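Local coordinates for protein glycerophosphodiester phosphodiesterase (Cytophaga hutchinsonii ATCC 33406, PDB 3CH0) that belongs to the glycerophosphodiester phosphodiesterase family, whose members are built on a TIM-barrel fold, at residues A[238-243]-A[260-265]. Numbering follows the deposited sequence.
Sequences RVIPWT and GIITDY. With EDO (1,2-ethanediol), chain E.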
loop_
_atom_site.group_PDB
_atom_site.type_symbol
_atom_site.label_atom_id
_atom_site.label_comp_id
_atom_site.label_asym_id
_atom_site.label_seq_id
_atom_site.Cartn_x
_atom_site.Cartn_y
_atom_site.Cartn_z
ATOM N N ARG A 238 -11.249 -4.200 12.230
ATOM C CA ARG A 238 -11.277 -2.784 11.955
ATOM C C ARG A 238 -11.531 -2.605 10.467
ATOM O O ARG A 238 -11.234 -3.496 9.673
ATOM C CB ARG A 238 -9.980 -2.126 12.324
ATOM C CG ARG A 238 -9.886 -2.096 13.887
ATOM C CD ARG A 238 -8.613 -1.577 14.408
ATOM N NE ARG A 238 -7.558 -2.539 14.169
ATOM C CZ ARG A 238 -6.557 -2.386 13.296
ATOM N NH1 ARG A 238 -6.462 -1.262 12.574
ATOM N NH2 ARG A 238 -5.633 -3.357 13.177
ATOM N N VAL A 239 -12.183 -1.509 10.144
ATOM C CA VAL A 239 -12.580 -1.202 8.767
ATOM C C VAL A 239 -11.860 0.061 8.283
ATOM O O VAL A 239 -12.019 1.138 8.842
ATOM C CB VAL A 239 -14.111 -1.033 8.606
ATOM C CG1 VAL A 239 -14.452 -0.740 7.108
ATOM C CG2 VAL A 239 -14.821 -2.314 9.116
ATOM N N ILE A 240 -11.040 -0.091 7.236
ATOM C CA ILE A 240 -10.176 0.963 6.715
ATOM C C ILE A 240 -10.291 1.020 5.190
ATOM O O ILE A 240 -9.602 0.285 4.488
ATOM C CB ILE A 240 -8.695 0.771 7.123
ATOM C CG1 ILE A 240 -8.608 0.634 8.654
ATOM C CG2 ILE A 240 -7.848 1.933 6.670
ATOM C CD1 ILE A 240 -7.194 0.464 9.174
ATOM N N PRO A 241 -11.209 1.858 4.687
ATOM C CA PRO A 241 -11.417 1.919 3.245
ATOM C C PRO A 241 -10.399 2.766 2.494
ATOM O O PRO A 241 -9.672 3.566 3.086
ATOM C CB PRO A 241 -12.786 2.556 3.099
ATOM C CG PRO A 241 -13.157 3.099 4.377
ATOM C CD PRO A 241 -12.165 2.700 5.427
ATOM N N TRP A 242 -10.430 2.581 1.177
ATOM C CA TRP A 242 -9.505 3.250 0.260
ATOM C C TRP A 242 -10.217 3.597 -1.035
ATOM O O TRP A 242 -11.252 3.014 -1.288
ATOM C CB TRP A 242 -8.330 2.299 -0.076
ATOM C CG TRP A 242 -8.782 0.925 -0.551
ATOM C CD1 TRP A 242 -8.989 -0.186 0.230
ATOM C CD2 TRP A 242 -9.123 0.524 -1.886
ATOM N NE1 TRP A 242 -9.386 -1.234 -0.530
ATOM C CE2 TRP A 242 -9.496 -0.828 -1.836
ATOM C CE3 TRP A 242 -9.142 1.171 -3.137
ATOM C CZ2 TRP A 242 -9.895 -1.522 -2.990
ATOM C CZ3 TRP A 242 -9.536 0.466 -4.270
ATOM C CH2 TRP A 242 -9.879 -0.876 -4.194
ATOM N N THR A 243 -9.669 4.494 -1.860
ATOM C CA THR A 243 -8.699 5.498 -1.537
ATOM C C THR A 243 -9.518 6.780 -1.533
ATOM O O THR A 243 -10.107 7.164 -2.554
ATOM C CB THR A 243 -7.570 5.525 -2.578
ATOM O OG1 THR A 243 -6.848 4.278 -2.504
ATOM C CG2 THR A 243 -6.581 6.656 -2.323
ATOM N N GLY A 260 -10.230 3.990 10.145
ATOM C CA GLY A 260 -9.101 4.597 9.473
ATOM C C GLY A 260 -9.485 4.960 8.061
ATOM O O GLY A 260 -10.533 4.588 7.572
ATOM N N ILE A 261 -8.521 5.596 7.410
ATOM C CA ILE A 261 -8.664 6.038 6.012
ATOM C C ILE A 261 -7.341 5.907 5.317
ATOM O O ILE A 261 -6.319 6.293 5.859
ATOM C CB ILE A 261 -9.100 7.512 5.915
ATOM C CG1 ILE A 261 -10.549 7.629 6.397
ATOM C CG2 ILE A 261 -8.920 8.136 4.470
ATOM C CD1 ILE A 261 -11.619 7.200 5.407
ATOM N N ILE A 262 -7.397 5.343 4.106
ATOM C CA ILE A 262 -6.286 5.343 3.176
ATOM C C ILE A 262 -6.567 6.473 2.168
ATOM O O ILE A 262 -7.536 6.405 1.441
ATOM C CB ILE A 262 -6.092 3.937 2.545
ATOM C CG1 ILE A 262 -5.751 2.886 3.605
ATOM C CG2 ILE A 262 -5.092 4.009 1.300
ATOM C CD1 ILE A 262 -6.133 1.501 3.172
ATOM N N THR A 263 -5.620 7.403 2.080
ATOM C CA THR A 263 -5.786 8.565 1.226
ATOM C C THR A 263 -4.527 9.030 0.519
ATOM O O THR A 263 -3.442 8.992 1.088
ATOM C CB THR A 263 -6.316 9.771 2.072
ATOM O OG1 THR A 263 -6.509 10.935 1.234
ATOM C CG2 THR A 263 -5.389 10.182 3.236
ATOM N N ASP A 264 -4.701 9.490 -0.721
ATOM C CA ASP A 264 -3.596 10.105 -1.469
ATOM C C ASP A 264 -3.202 11.477 -0.913
ATOM O O ASP A 264 -2.155 11.986 -1.278
ATOM C CB ASP A 264 -3.977 10.257 -2.948
ATOM C CG ASP A 264 -4.011 8.937 -3.647
ATOM O OD1 ASP A 264 -3.047 8.142 -3.463
ATOM O OD2 ASP A 264 -4.988 8.685 -4.386
ATOM N N TYR A 265 -4.109 12.095 -0.146
ATOM C CA TYR A 265 -3.960 13.446 0.385
ATOM C C TYR A 265 -4.031 13.470 1.911
ATOM O O TYR A 265 -4.977 14.010 2.540
ATOM C CB TYR A 265 -5.051 14.330 -0.245
ATOM C CG TYR A 265 -4.969 14.479 -1.730
ATOM C CD1 TYR A 265 -4.097 15.414 -2.299
ATOM C CD2 TYR A 265 -5.716 13.700 -2.541
ATOM C CE1 TYR A 265 -4.026 15.580 -3.668
ATOM C CE2 TYR A 265 -5.620 13.801 -3.915
ATOM C CZ TYR A 265 -4.807 14.775 -4.469
ATOM O OH TYR A 265 -4.739 14.864 -5.831
HETATM C C1 EDO E . -11.997 4.274 -4.372
HETATM O O1 EDO E . -10.644 4.353 -4.775
HETATM C C2 EDO E . -12.941 4.527 -5.550
HETATM O O2 EDO E . -13.203 3.323 -6.269
#
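Ile262 packs against Ile240, Pro241, Trp242 and Thr243, where the end of strand 238-239 and the loop after it run nearly parallel to strand 260-263, 9° apart. Its CB lies 3.8 Å from CB of Trp242 and also touches the Pro241 carbonyl. CG1, anti to the Ile262 carbonyl carbon (chi1 -62°), meets Ile240 CG2 at 3.8 Å. The tip, CD1, reaches the Ile240 carbonyl oxygen and Ile240 CG2. The other branch, CG2, sits beside Trp242 CB and near Thr243 OG1.

A single backbone hydrogen bond joins 238-243 to 260-265. Ile262 N donates to Pro241 O at 3.1 Å, nearly straight at 164°. Proline offers no N-H here, and its CD instead lies 3.3 Å from Gly260 O, which has no partner in the model. Further along, Thr243 CA makes a CA-H...O contact with Ile262 O, also 3.3 Å.

The peptide bond between Trp242 and Thr243 is cis. Thr243 N donates a nearly straight hydrogen bond to O1 of 1,2-ethanediol, probably from the crystallisation liquor. Thr243 CG2 lies 3.3 Å from Asp264 OD2. That oxygen forms a salt bridge with Arg18 and a hydrogen bond with Asn245, and OD1 a hydrogen bond with His14.

Helix 247-256 lies in the connection, a beta-alpha-beta crossover as in a TIM barrel. The contact appears to rest largely on apolar packing, with polar groups gathered near Thr243 and Asp264.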